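Local coordinates for D-isomer specific 2-hydroxyacid dehydrogenase family protein (Aeromonas salmonicida subsp. salmonicida, PDB 3HG7) that probably binds NAD and acts as an oxidoreductase of the D-isomer specific 2-hydroxyacid dehydrogenase family, at residues T93-I98 with A290-R295; S73-V78 with A282-D287; L8-Q13 with R20-A25. The protein carries 1 engineered substitution. One frame throughout, in Å; residues are numbered along the deposited sequence. Where two conformers were deposited one is given.

Interaction 1: T93-I98 with A290-R295; sequences TNVRGI and AQIFVR
Ile292 of the C-terminal helix 286-301 reaches into the loop that follows strand 91-93, meeting Val95 and Ile98 in the five-stranded parallel-sheet domain of this two-domain dehydrogenase fold. Helix 286-301 comes from the far end of the chain and packs back on the N-terminal sheet, as in other D-2-hydroxyacid dehydrogenases. The segments come closest at Val95 and Ile292, whose CA atoms are 7.4 Å apart. Ile292 does nearly all the touching through one methyl. Its CG1 lies anti to the carbonyl carbon (chi1 -71°) and CD1 continues the chain in extended form (chi2 170°), which carries that methyl off the helix surface to the loop. There Ile292 CD1 lies 3.8 Å from Val95 CG1, the two side chains crossing at about a right angle. Ile98 points at the helix and meets Ile292 tip to tip: its branch methyl CG2 is 4.0 Å from Ile292 CD1, and its own CD1 stands 4.1 Å from the same atom. One methyl is thus held among three others, purely by apolar packing. Gln72 of strand 70-73 touches both Val95 and Ile292, extending the contact toward the sheet. The more open side is polar. The backbone of the loop also comes near: Arg96 O is 4.0 Å from Ile292 CD1. A water donates to Arg96 O at 2.9 Å and, in the plane of the Arg295 guanidinium at its edge, weakly accepts from Arg295 NH1 at 3.3 Å.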
ATOM      1  N   THR A  93      -1.132 -15.160  -7.221  1.00  9.97           N
ATOM      2  CA  THR A  93      -0.288 -14.648  -6.130  1.00 10.41           C
ATOM      3  C   THR A  93      -0.098 -13.143  -6.244  1.00 11.56           C
ATOM      4  O   THR A  93      -0.094 -12.585  -7.338  1.00 11.00           O
ATOM      5  CB  THR A  93       1.094 -15.306  -6.111  1.00  8.77           C
ATOM      6  OG1 THR A  93       1.695 -15.117  -7.383  1.00 12.25           O
ATOM      7  CG2 THR A  93       0.992 -16.823  -5.819  1.00 11.64           C
ATOM      8  N   ASN A  94       0.067 -12.480  -5.111  1.00 11.97           N
ATOM      9  CA  ASN A  94       0.346 -11.059  -5.157  1.00 13.09           C
ATOM     10  C   ASN A  94       1.762 -10.826  -4.694  1.00 12.97           C
ATOM     11  O   ASN A  94       2.536 -11.791  -4.584  1.00 13.24           O
ATOM     12  CB  ASN A  94      -0.687 -10.296  -4.340  1.00 14.57           C
ATOM     13  CG  ASN A  94      -0.501 -10.479  -2.846  1.00 18.59           C
ATOM     14  OD1 ASN A  94       0.040 -11.494  -2.390  1.00 15.72           O
ATOM     15  ND2 ASN A  94      -0.964  -9.498  -2.067  1.00 15.22           N
ATOM     16  N   VAL A  95       2.098  -9.561  -4.408  1.00 12.55           N
ATOM     17  CA  VAL A  95       3.414  -9.163  -3.957  1.00 13.36           C
ATOM     18  C   VAL A  95       3.287  -8.789  -2.474  1.00 15.31           C
ATOM     19  O   VAL A  95       2.444  -7.959  -2.104  1.00 15.57           O
ATOM     20  CB  VAL A  95       3.970  -7.937  -4.836  1.00 13.37           C
ATOM     21  CG1 VAL A  95       5.212  -7.360  -4.204  1.00 21.94           C
ATOM     22  CG2 VAL A  95       4.302  -8.409  -6.228  1.00 22.11           C
ATOM     23  N   ARG A  96       4.049  -9.465  -1.615  1.00 15.67           N
ATOM     24  CA  ARG A  96       4.079  -9.085  -0.206  1.00 17.66           C
ATOM     25  C   ARG A  96       5.477  -9.079   0.397  1.00 16.24           C
ATOM     26  O   ARG A  96       6.394  -9.678  -0.146  1.00 14.77           O
ATOM     27  CB  ARG A  96       3.092  -9.925   0.607  1.00 20.94           C
ATOM     28  CG  ARG A  96       3.401 -11.406   0.693  1.00 44.03           C
ATOM     29  CD  ARG A  96       2.933 -11.887   2.057  1.00 25.93           C
ATOM     30  NE  ARG A  96       3.569 -13.127   2.516  1.00 45.12           N
ATOM     31  CZ  ARG A  96       4.824 -13.228   2.961  1.00 28.46           C
ATOM     32  NH1 ARG A  96       5.633 -12.170   2.990  1.00 44.81           N
ATOM     33  NH2 ARG A  96       5.277 -14.419   3.354  1.00 45.14           N
ATOM     34  N   GLY A  97       5.645  -8.380   1.528  1.00 15.90           N
ATOM     35  CA  GLY A  97       6.890  -8.457   2.263  1.00 16.57           C
ATOM     36  C   GLY A  97       8.035  -7.565   1.802  1.00 18.01           C
ATOM     37  O   GLY A  97       9.107  -7.560   2.429  1.00 18.34           O
ATOM     38  N   ILE A  98       7.823  -6.782   0.743  1.00 17.28           N
ATOM     39  CA  ILE A  98       8.918  -5.982   0.218  1.00 17.43           C
ATOM     40  C   ILE A  98       8.690  -4.469   0.383  1.00 17.19           C
ATOM     41  O   ILE A  98       9.429  -3.687  -0.195  1.00 18.09           O
ATOM     42  CB  ILE A  98       9.204  -6.309  -1.265  1.00 18.89           C
ATOM     43  CG1 ILE A  98       7.949  -6.075  -2.131  1.00 19.36           C
ATOM     44  CG2 ILE A  98       9.717  -7.786  -1.404  1.00 19.55           C
ATOM     45  CD1 ILE A  98       8.175  -6.079  -3.659  1.00 18.13           C
ATOM     46  N   ALA A 290      10.668  -9.326  -9.442  1.00 14.14           N
ATOM     47  CA  ALA A 290      11.212 -10.415 -10.259  1.00 15.09           C
ATOM     48  C   ALA A 290      11.787 -11.516  -9.389  1.00 15.51           C
ATOM     49  O   ALA A 290      11.693 -12.698  -9.723  1.00 15.21           O
ATOM     50  CB  ALA A 290      12.255  -9.902 -11.215  1.00 13.99           C
ATOM     51  N   GLN A 291      12.387 -11.122  -8.265  1.00 15.15           N
ATOM     52  CA  GLN A 291      12.904 -12.055  -7.287  1.00 15.32           C
ATOM     53  C   GLN A 291      11.768 -12.901  -6.706  1.00 14.82           C
ATOM     54  O   GLN A 291      11.924 -14.109  -6.556  1.00 14.89           O
ATOM     55  CB  GLN A 291      13.642 -11.271  -6.179  1.00 16.66           C
ATOM     56  CG  GLN A 291      14.479 -12.108  -5.225  1.00 34.48           C
ATOM     57  CD  GLN A 291      15.211 -11.251  -4.171  1.00 20.03           C
ATOM     58  OE1 GLN A 291      15.957 -11.781  -3.342  1.00 35.21           O
ATOM     59  NE2 GLN A 291      15.004  -9.938  -4.213  1.00 34.49           N
ATOM     60  N   ILE A 292      10.622 -12.276  -6.419  1.00 13.89           N
ATOM     61  CA  ILE A 292       9.419 -12.998  -5.948  1.00 13.44           C
ATOM     62  C   ILE A 292       8.927 -13.978  -7.012  1.00 13.48           C
ATOM     63  O   ILE A 292       8.605 -15.135  -6.705  1.00 12.89           O
ATOM     64  CB  ILE A 292       8.288 -12.034  -5.537  1.00 13.75           C
ATOM     65  CG1 ILE A 292       8.671 -11.306  -4.235  1.00 14.47           C
ATOM     66  CG2 ILE A 292       6.964 -12.758  -5.325  1.00 14.72           C
ATOM     67  CD1 ILE A 292       7.717 -10.141  -3.886  1.00 14.70           C
ATOM     68  N   PHE A 293       8.907 -13.501  -8.248  1.00 11.85           N
ATOM     69  CA  PHE A 293       8.492 -14.335  -9.378  1.00 12.36           C
ATOM     70  C   PHE A 293       9.395 -15.565  -9.526  1.00 13.06           C
ATOM     71  O   PHE A 293       8.907 -16.693  -9.583  1.00 13.39           O
ATOM     72  CB  PHE A 293       8.437 -13.552 -10.691  1.00 12.81           C
ATOM     73  CG  PHE A 293       8.099 -14.444 -11.879  1.00 13.44           C
ATOM     74  CD1 PHE A 293       6.771 -14.711 -12.207  1.00 12.86           C
ATOM     75  CD2 PHE A 293       9.109 -15.073 -12.601  1.00 12.90           C
ATOM     76  CE1 PHE A 293       6.450 -15.561 -13.277  1.00 13.84           C
ATOM     77  CE2 PHE A 293       8.815 -15.962 -13.637  1.00 13.79           C
ATOM     78  CZ  PHE A 293       7.476 -16.201 -13.991  1.00 12.97           C
ATOM     79  N   VAL A 294      10.705 -15.364  -9.568  1.00 13.61           N
ATOM     80  CA  VAL A 294      11.610 -16.499  -9.779  1.00 14.64           C
ATOM     81  C   VAL A 294      11.575 -17.517  -8.619  1.00 14.65           C
ATOM     82  O   VAL A 294      11.622 -18.720  -8.871  1.00 15.02           O
ATOM     83  CB  VAL A 294      13.051 -16.002 -10.093  1.00 16.45           C
ATOM     84  CG1 VAL A 294      14.076 -17.134 -10.010  1.00 21.88           C
ATOM     85  CG2 VAL A 294      13.064 -15.325 -11.453  1.00 21.30           C
ATOM     86  N   ARG A 295      11.455 -17.058  -7.372  1.00 14.46           N
ATOM     87  CA  ARG A 295      11.351 -18.000  -6.239  1.00 14.81           C
ATOM     88  C   ARG A 295      10.039 -18.793  -6.341  1.00 13.75           C
ATOM     89  O   ARG A 295      10.021 -20.001  -6.145  1.00 11.70           O
ATOM     90  CB  ARG A 295      11.500 -17.300  -4.860  1.00 16.61           C
ATOM     91  CG  ARG A 295      12.900 -16.764  -4.542  1.00 40.47           C
ATOM     92  CD  ARG A 295      13.031 -16.265  -3.071  1.00 21.21           C
ATOM     93  NE  ARG A 295      11.782 -15.688  -2.567  1.00 41.80           N
ATOM     94  CZ  ARG A 295      11.586 -14.395  -2.306  1.00 22.87           C
ATOM     95  NH1 ARG A 295      10.398 -13.984  -1.867  1.00 41.87           N
ATOM     96  NH2 ARG A 295      12.566 -13.517  -2.484  1.00 41.87           N
TER
HETATM   97  O   HOH W   1       8.253 -11.834  -0.620  1.00 24.31           O

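Interaction 2: S73-V78 with A282-D287; sequences STYAGV and AYSFPD
Ser284 and Thr74 join the loop after strand 70-73 of the parallel-sheet domain to the linker that brings the chain back from the Rossmann-type NAD-binding domain into helix 286-301. The one hydrogen bond between the segments runs from Ser284 OG to Thr74 O, at 2.6 Å. The hydroxyl lies in the carbonyl plane, with a C=O...OG angle of 158°, so it meets the oxygen almost head-on. Ser284 points toward the loop, and chi1 of -72° sets OG beside its own backbone N, from where it reaches the carbonyl in this buried contact. A second hydroxyl bond lies within the loop: Ser73 OG donates to Tyr75 O at 2.9 Å, spanning Thr74. Thr74 OG1 bonds in another direction, to Glu54 OE2, and it is the backbone carbonyl of Thr74 that meets Ser284.

The remaining contact is van der Waals. The Tyr75 ring stands beside the bond with its edge to Ser284, CD1 being 4.2 Å from OG, while Pro55 and Glu54 touch the same tyrosine. Phe99 packs on Ser284, and Phe285, next in the chain, takes the N-cap position of helix 286-301. Within the linker Tyr283 turns an edge to Phe285: Tyr283 CD1 sits 3.8 Å above the centre of the phenylalanine ring.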
ATOM      1  N   SER A  73       0.655 -11.374  -9.805  1.00 11.56           N
ATOM      2  CA  SER A  73       0.370  -9.918  -9.809  1.00 13.34           C
ATOM      3  C   SER A  73       1.618  -9.123  -9.420  1.00 13.25           C
ATOM      4  O   SER A  73       2.400  -9.550  -8.583  1.00 13.86           O
ATOM      5  CB  SER A  73      -0.783  -9.568  -8.862  1.00 14.20           C
ATOM      6  OG  SER A  73      -0.904  -8.145  -8.714  1.00 13.25           O
ATOM      7  N   THR A  74       1.811  -7.959 -10.043  1.00 13.33           N
ATOM      8  CA  THR A  74       2.960  -7.108  -9.712  1.00 14.46           C
ATOM      9  C   THR A  74       2.567  -6.163  -8.604  1.00 14.38           C
ATOM     10  O   THR A  74       3.395  -5.392  -8.102  1.00 14.96           O
ATOM     11  CB  THR A  74       3.397  -6.225 -10.950  1.00 15.79           C
ATOM     12  OG1 THR A  74       2.259  -5.503 -11.439  1.00 15.11           O
ATOM     13  CG2 THR A  74       3.939  -7.074 -12.045  1.00 15.55           C
ATOM     14  N   TYR A  75       1.300  -6.204  -8.223  1.00 14.69           N
ATOM     15  CA  TYR A  75       0.787  -5.313  -7.185  1.00 16.52           C
ATOM     16  C   TYR A  75       0.336  -6.116  -5.985  1.00 15.15           C
ATOM     17  O   TYR A  75      -0.091  -7.284  -6.081  1.00 13.96           O
ATOM     18  CB  TYR A  75      -0.437  -4.542  -7.684  1.00 19.46           C
ATOM     19  CG  TYR A  75      -0.202  -3.402  -8.609  1.00 28.05           C
ATOM     20  CD1 TYR A  75       1.080  -2.910  -8.836  1.00 20.95           C
ATOM     21  CD2 TYR A  75      -1.285  -2.775  -9.241  1.00 21.11           C
ATOM     22  CE1 TYR A  75       1.285  -1.807  -9.673  1.00 28.93           C
ATOM     23  CE2 TYR A  75      -1.082  -1.679 -10.080  1.00 28.25           C
ATOM     24  CZ  TYR A  75       0.203  -1.211 -10.284  1.00 20.92           C
ATOM     25  OH  TYR A  75       0.435  -0.128 -11.090  1.00 28.22           O
ATOM     26  N   ALA A  76       0.376  -5.471  -4.826  1.00 15.09           N
ATOM     27  CA  ALA A  76      -0.184  -6.084  -3.642  1.00 14.63           C
ATOM     28  C   ALA A  76      -1.702  -6.205  -3.767  1.00 14.13           C
ATOM     29  O   ALA A  76      -2.280  -7.202  -3.366  1.00 14.19           O
ATOM     30  CB  ALA A  76       0.178  -5.221  -2.389  1.00 14.86           C
ATOM     31  N   GLY A  77      -2.348  -5.187  -4.323  1.00 14.30           N
ATOM     32  CA  GLY A  77      -3.811  -5.173  -4.370  1.00 15.26           C
ATOM     33  C   GLY A  77      -4.340  -5.934  -5.583  1.00 15.68           C
ATOM     34  O   GLY A  77      -3.939  -5.644  -6.708  1.00 16.61           O
ATOM     35  N   VAL A  78      -5.256  -6.869  -5.362  1.00 15.67           N
ATOM     36  CA  VAL A  78      -5.762  -7.735  -6.455  1.00 17.57           C
ATOM     37  C   VAL A  78      -7.277  -7.764  -6.434  1.00 19.84           C
ATOM     38  O   VAL A  78      -7.897  -8.605  -7.069  1.00 20.21           O
ATOM     39  CB  VAL A  78      -5.205  -9.203  -6.400  1.00 17.65           C
ATOM     40  CG1 VAL A  78      -3.691  -9.232  -6.674  1.00 16.09           C
ATOM     41  CG2 VAL A  78      -5.567  -9.899  -5.060  1.00 16.61           C
ATOM     42  N   ALA A 282       4.485   3.133  -1.892  1.00 14.94           N
ATOM     43  CA  ALA A 282       5.434   2.041  -1.929  1.00 15.71           C
ATOM     44  C   ALA A 282       5.282   1.263  -3.229  1.00 16.43           C
ATOM     45  O   ALA A 282       4.503   0.328  -3.297  1.00 17.27           O
ATOM     46  CB  ALA A 282       5.243   1.126  -0.706  1.00 16.98           C
ATOM     47  N   TYR A 283       6.022   1.712  -4.235  1.00 15.29           N
ATOM     48  CA  TYR A 283       6.028   1.165  -5.595  1.00 16.91           C
ATOM     49  C   TYR A 283       6.519  -0.260  -5.588  1.00 15.38           C
ATOM     50  O   TYR A 283       7.311  -0.630  -4.731  1.00 14.87           O
ATOM     51  CB  TYR A 283       6.967   2.018  -6.464  1.00 20.20           C
ATOM     52  CG  TYR A 283       6.824   1.696  -7.918  1.00 32.19           C
ATOM     53  CD1 TYR A 283       7.798   0.963  -8.612  1.00 22.36           C
ATOM     54  CD2 TYR A 283       5.685   2.104  -8.604  1.00 23.29           C
ATOM     55  CE1 TYR A 283       7.619   0.639  -9.977  1.00 32.73           C
ATOM     56  CE2 TYR A 283       5.496   1.785  -9.955  1.00 33.05           C
ATOM     57  CZ  TYR A 283       6.462   1.058 -10.629  1.00 23.17           C
ATOM     58  OH  TYR A 283       6.224   0.782 -11.960  1.00 34.04           O
ATOM     59  N   SER A 284       6.053  -1.081  -6.549  1.00 15.65           N
ATOM     60  CA  SER A 284       6.548  -2.455  -6.677  1.00 16.11           C
ATOM     61  C   SER A 284       7.724  -2.397  -7.628  1.00 16.47           C
ATOM     62  O   SER A 284       7.531  -2.329  -8.862  1.00 18.08           O
ATOM     63  CB  SER A 284       5.473  -3.370  -7.322  1.00 14.65           C
ATOM     64  OG  SER A 284       4.399  -3.630  -6.420  1.00 17.74           O
ATOM     65  N   PHE A 285       8.931  -2.426  -7.087  1.00 14.32           N
ATOM     66  CA  PHE A 285      10.117  -2.250  -7.897  1.00 15.61           C
ATOM     67  C   PHE A 285      10.448  -3.547  -8.605  1.00 15.78           C
ATOM     68  O   PHE A 285      10.391  -4.615  -7.962  1.00 14.40           O
ATOM     69  CB  PHE A 285      11.277  -1.745  -7.039  1.00 17.83           C
ATOM     70  CG  PHE A 285      11.187  -0.263  -6.763  1.00 18.29           C
ATOM     71  CD1 PHE A 285      11.823   0.657  -7.600  1.00 18.91           C
ATOM     72  CD2 PHE A 285      10.400   0.218  -5.720  1.00 18.43           C
ATOM     73  CE1 PHE A 285      11.701   2.026  -7.352  1.00 17.73           C
ATOM     74  CE2 PHE A 285      10.279   1.596  -5.487  1.00 18.14           C
ATOM     75  CZ  PHE A 285      10.935   2.478  -6.298  1.00 18.25           C
ATOM     76  N   PRO A 286      10.761  -3.485  -9.922  1.00 16.65           N
ATOM     77  CA  PRO A 286      10.822  -4.752 -10.665  1.00 17.43           C
ATOM     78  C   PRO A 286      11.906  -5.689 -10.150  1.00 18.32           C
ATOM     79  O   PRO A 286      11.683  -6.894 -10.115  1.00 16.67           O
ATOM     80  CB  PRO A 286      11.116  -4.314 -12.103  1.00 17.96           C
ATOM     81  CG  PRO A 286      10.521  -2.941 -12.181  1.00 20.22           C
ATOM     82  CD  PRO A 286      10.750  -2.312 -10.826  1.00 17.78           C
ATOM     83  N   ASP A 287      13.047  -5.146  -9.720  1.00 19.89           N
ATOM     84  CA  ASP A 287      14.113  -5.988  -9.169  1.00 21.91           C
ATOM     85  C   ASP A 287      13.582  -6.859  -8.031  1.00 20.64           C
ATOM     86  O   ASP A 287      13.920  -8.045  -7.943  1.00 20.58           O
ATOM     87  CB  ASP A 287      15.328  -5.155  -8.712  1.00 26.09           C
ATOM     88  CG  ASP A 287      16.067  -4.500  -9.879  1.00 38.03           C
ATOM     89  OD1 ASP A 287      15.598  -3.452 -10.373  1.00 29.54           O
ATOM     90  OD2 ASP A 287      17.129  -5.007 -10.297  1.00 28.45           O
TER

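Interaction 3: L8-Q13 with R20-A25; sequences LLLLSQ and RLLKAA
Between residues 8-13, which run off strand 6-11, and residues 20-25 on helix 15-24, the nearest CA atoms are those of Leu8 and Leu22, 10.1 Å apart, a spacing bridged entirely by leucine side chains. Leu8 and Leu10, two residues apart on the strand, both point at the helix, and Leu22 points back at the strand. Its CD2 methyl serves both partners, lying 3.6 Å from Leu8 CD2 and 4.0 Å from Leu10 CD2. Leu8 and Leu22 cross at about a right angle, whereas Leu10 meets Leu22 at a slant. The two strand leucines send their CG in different directions, anti to the backbone N in Leu8 (chi1 164°) but anti to the carbonyl carbon in Leu10 (chi1 -63°), and still bring both CD2 methyls against the same Leu22 CD2. Leu22 has an unusual shape, its chi1 (-98°) and its chi2 both lying off the common staggered positions. Met52 and Ile32 of the adjoining strands and Phe293 of helix 286-301 add to the packing round it. Such a helix laid on its own strand is typical of the beta-alpha-beta crossover, here the first unit (6-11, 15-24, 30-34) of the N-terminal parallel sheet.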
ATOM      1  N   LEU A   8       5.350 -17.794 -20.538  1.00  9.85           N
ATOM      2  CA  LEU A   8       5.054 -16.691 -19.626  1.00  9.86           C
ATOM      3  C   LEU A   8       4.689 -15.493 -20.506  1.00 10.71           C
ATOM      4  O   LEU A   8       5.400 -15.203 -21.468  1.00 12.25           O
ATOM      5  CB  LEU A   8       6.287 -16.321 -18.817  1.00  9.64           C
ATOM      6  CG  LEU A   8       6.283 -14.956 -18.090  1.00 12.45           C
ATOM      7  CD1 LEU A   8       5.163 -14.881 -17.032  1.00 10.81           C
ATOM      8  CD2 LEU A   8       7.637 -14.735 -17.441  1.00 10.77           C
ATOM      9  N   LEU A   9       3.598 -14.810 -20.172  1.00 10.71           N
ATOM     10  CA  LEU A   9       3.282 -13.539 -20.840  1.00  9.85           C
ATOM     11  C   LEU A   9       3.470 -12.388 -19.855  1.00  8.53           C
ATOM     12  O   LEU A   9       2.910 -12.442 -18.770  1.00  7.88           O
ATOM     13  CB  LEU A   9       1.849 -13.530 -21.393  1.00 10.99           C
ATOM     14  CG  LEU A   9       1.398 -12.211 -22.086  1.00 11.19           C
ATOM     15  CD1 LEU A   9       2.265 -11.914 -23.307  1.00 12.22           C
ATOM     16  CD2 LEU A   9      -0.073 -12.347 -22.548  1.00 12.70           C
ATOM     17  N   LEU A  10       4.211 -11.342 -20.277  1.00  8.71           N
ATOM     18  CA  LEU A  10       4.453 -10.140 -19.468  1.00 10.44           C
ATOM     19  C   LEU A  10       3.481  -9.068 -19.945  1.00 11.13           C
ATOM     20  O   LEU A  10       3.470  -8.746 -21.127  1.00 12.76           O
ATOM     21  CB  LEU A  10       5.886  -9.640 -19.684  1.00 11.93           C
ATOM     22  CG  LEU A  10       6.966 -10.639 -19.235  1.00 11.37           C
ATOM     23  CD1 LEU A  10       8.312 -10.092 -19.564  1.00 13.49           C
ATOM     24  CD2 LEU A  10       6.840 -10.834 -17.717  1.00 13.10           C
ATOM     25  N   LEU A  11       2.633  -8.605 -19.034  1.00 11.65           N
ATOM     26  CA  LEU A  11       1.601  -7.610 -19.317  1.00 12.89           C
ATOM     27  C   LEU A  11       1.670  -6.536 -18.196  1.00 11.83           C
ATOM     28  O   LEU A  11       0.698  -6.312 -17.417  1.00 11.61           O
ATOM     29  CB  LEU A  11       0.249  -8.292 -19.359  1.00 15.87           C
ATOM     30  CG  LEU A  11      -1.021  -7.512 -19.634  1.00 26.53           C
ATOM     31  CD1 LEU A  11      -0.952  -6.869 -21.003  1.00 18.90           C
ATOM     32  CD2 LEU A  11      -2.181  -8.495 -19.569  1.00 18.24           C
ATOM     33  N   SER A  12       2.835  -5.881 -18.138  1.00 10.51           N
ATOM     34  CA  SER A  12       3.152  -4.879 -17.121  1.00 10.68           C
ATOM     35  C   SER A  12       3.671  -3.566 -17.725  1.00 11.51           C
ATOM     36  O   SER A  12       4.333  -3.574 -18.751  1.00 10.53           O
ATOM     37  CB  SER A  12       4.229  -5.414 -16.180  1.00 10.58           C
ATOM     38  OG  SER A  12       4.629  -4.403 -15.261  1.00 12.24           O
ATOM     39  N   GLN A  13       3.422  -2.451 -17.031  1.00 12.86           N
ATOM     40  CA  GLN A  13       3.988  -1.171 -17.483  1.00 14.35           C
ATOM     41  C   GLN A  13       5.508  -1.244 -17.368  1.00 13.73           C
ATOM     42  O   GLN A  13       6.211  -0.520 -18.045  1.00 14.43           O
ATOM     43  CB  GLN A  13       3.423   0.008 -16.694  1.00 17.25           C
ATOM     44  CG  GLN A  13       3.690  -0.012 -15.208  1.00 21.74           C
ATOM     45  CD  GLN A  13       3.050   1.187 -14.517  1.00 21.75           C
ATOM     46  OE1 GLN A  13       3.739   2.088 -14.060  1.00 23.90           O
ATOM     47  NE2 GLN A  13       1.710   1.215 -14.483  1.00 23.56           N
ATOM     48  N   ARG A  20      14.159  -7.995 -19.300  1.00 17.75           N
ATOM     49  CA  ARG A  20      15.603  -7.986 -19.075  0.50 17.61           C
ATOM     50  C   ARG A  20      15.942  -8.873 -17.882  1.00 17.85           C
ATOM     51  O   ARG A  20      16.804  -9.734 -17.987  1.00 18.41           O
ATOM     52  CB  ARG A  20      16.126  -6.562 -18.844  0.50 17.10           C
ATOM     53  CG  ARG A  20      17.563  -6.483 -18.333  0.50 27.32           C
ATOM     54  CD  ARG A  20      18.159  -5.092 -18.503  0.50 15.53           C
ATOM     55  NE  ARG A  20      17.446  -4.075 -17.743  0.50 26.83           N
ATOM     56  CZ  ARG A  20      17.430  -3.995 -16.418  0.50 15.04           C
ATOM     57  NH1 ARG A  20      18.066  -4.895 -15.680  0.50 26.41           N
ATOM     58  NH2 ARG A  20      16.760  -3.015 -15.833  0.50 26.57           N
ATOM     59  N   LEU A  21      15.252  -8.677 -16.769  1.00 17.70           N
ATOM     60  CA  LEU A  21      15.554  -9.415 -15.538  1.00 18.28           C
ATOM     61  C   LEU A  21      15.321 -10.915 -15.670  1.00 18.48           C
ATOM     62  O   LEU A  21      16.154 -11.746 -15.239  1.00 18.14           O
ATOM     63  CB  LEU A  21      14.708  -8.870 -14.399  1.00 19.06           C
ATOM     64  CG  LEU A  21      15.115  -7.532 -13.776  1.00 16.35           C
ATOM     65  CD1 LEU A  21      13.983  -6.988 -12.960  1.00 20.03           C
ATOM     66  CD2 LEU A  21      16.393  -7.757 -12.927  1.00 20.09           C
ATOM     67  N   LEU A  22      14.181 -11.255 -16.253  1.00 18.21           N
ATOM     68  CA  LEU A  22      13.815 -12.659 -16.479  1.00 18.73           C
ATOM     69  C   LEU A  22      14.683 -13.389 -17.503  1.00 20.64           C
ATOM     70  O   LEU A  22      14.908 -14.597 -17.376  1.00 19.80           O
ATOM     71  CB  LEU A  22      12.333 -12.759 -16.841  1.00 17.77           C
ATOM     72  CG  LEU A  22      11.344 -13.131 -15.731  1.00 34.60           C
ATOM     73  CD1 LEU A  22      11.829 -12.877 -14.277  1.00 18.18           C
ATOM     74  CD2 LEU A  22      10.005 -12.475 -15.966  1.00 19.18           C
ATOM     75  N   LYS A  23      15.158 -12.664 -18.516  1.00 22.85           N
ATOM     76  CA  LYS A  23      16.103 -13.217 -19.489  1.00 25.24           C
ATOM     77  C   LYS A  23      17.476 -13.451 -18.846  1.00 26.97           C
ATOM     78  O   LYS A  23      18.218 -14.345 -19.263  1.00 27.46           O
ATOM     79  CB  LYS A  23      16.252 -12.302 -20.708  1.00 26.52           C
ATOM     80  CG  LYS A  23      15.221 -12.536 -21.804  1.00 32.25           C
ATOM     81  CD  LYS A  23      15.451 -11.539 -22.944  1.00 29.15           C
ATOM     82  CE  LYS A  23      14.487 -11.754 -24.098  1.00 32.49           C
ATOM     83  NZ  LYS A  23      14.809 -10.833 -25.229  1.00 30.77           N
ATOM     84  N   ALA A  24      17.797 -12.653 -17.826  1.00 27.41           N
ATOM     85  CA  ALA A  24      19.055 -12.810 -17.100  1.00 29.12           C
ATOM     86  C   ALA A  24      18.997 -14.039 -16.186  1.00 30.73           C
ATOM     87  O   ALA A  24      20.020 -14.696 -15.953  1.00 30.67           O
ATOM     88  CB  ALA A  24      19.376 -11.565 -16.301  1.00 29.11           C
ATOM     89  N   ALA A  25      17.790 -14.359 -15.704  1.00 31.12           N
ATOM     90  CA  ALA A  25      17.575 -15.455 -14.748  1.00 31.99           C
ATOM     91  C   ALA A  25      17.741 -16.844 -15.362  1.00 33.19           C
ATOM     92  O   ALA A  25      17.851 -17.836 -14.627  1.00 33.63           O
ATOM     93  CB  ALA A  25      16.203 -15.330 -14.116  1.00 32.10           C
TER

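How the interactions relate
From the N terminus, interaction 3 closes first, a short strand-to-helix loop complete before the others open. Interaction 2 then opens at 73-78 and interaction 1 at 93-98; the chain runs out through the NAD-binding domain and returns, closing interaction 2 at 282-287 and interaction 1 at 290-295. These two long loops cross. Both end at helix 286-301, interaction 2 at its start and interaction 1 within it, tying it to the loops after strands 70-73 and 91-93. Their loops also touch, with probable hydrogen bonds from Ser73 N to Thr93 O and from Asn94 ND2 to Ala76 O. Phe293 packs on Leu8 and Leu22, and Ala290 on Leu21, linking interaction 1 to interaction 3.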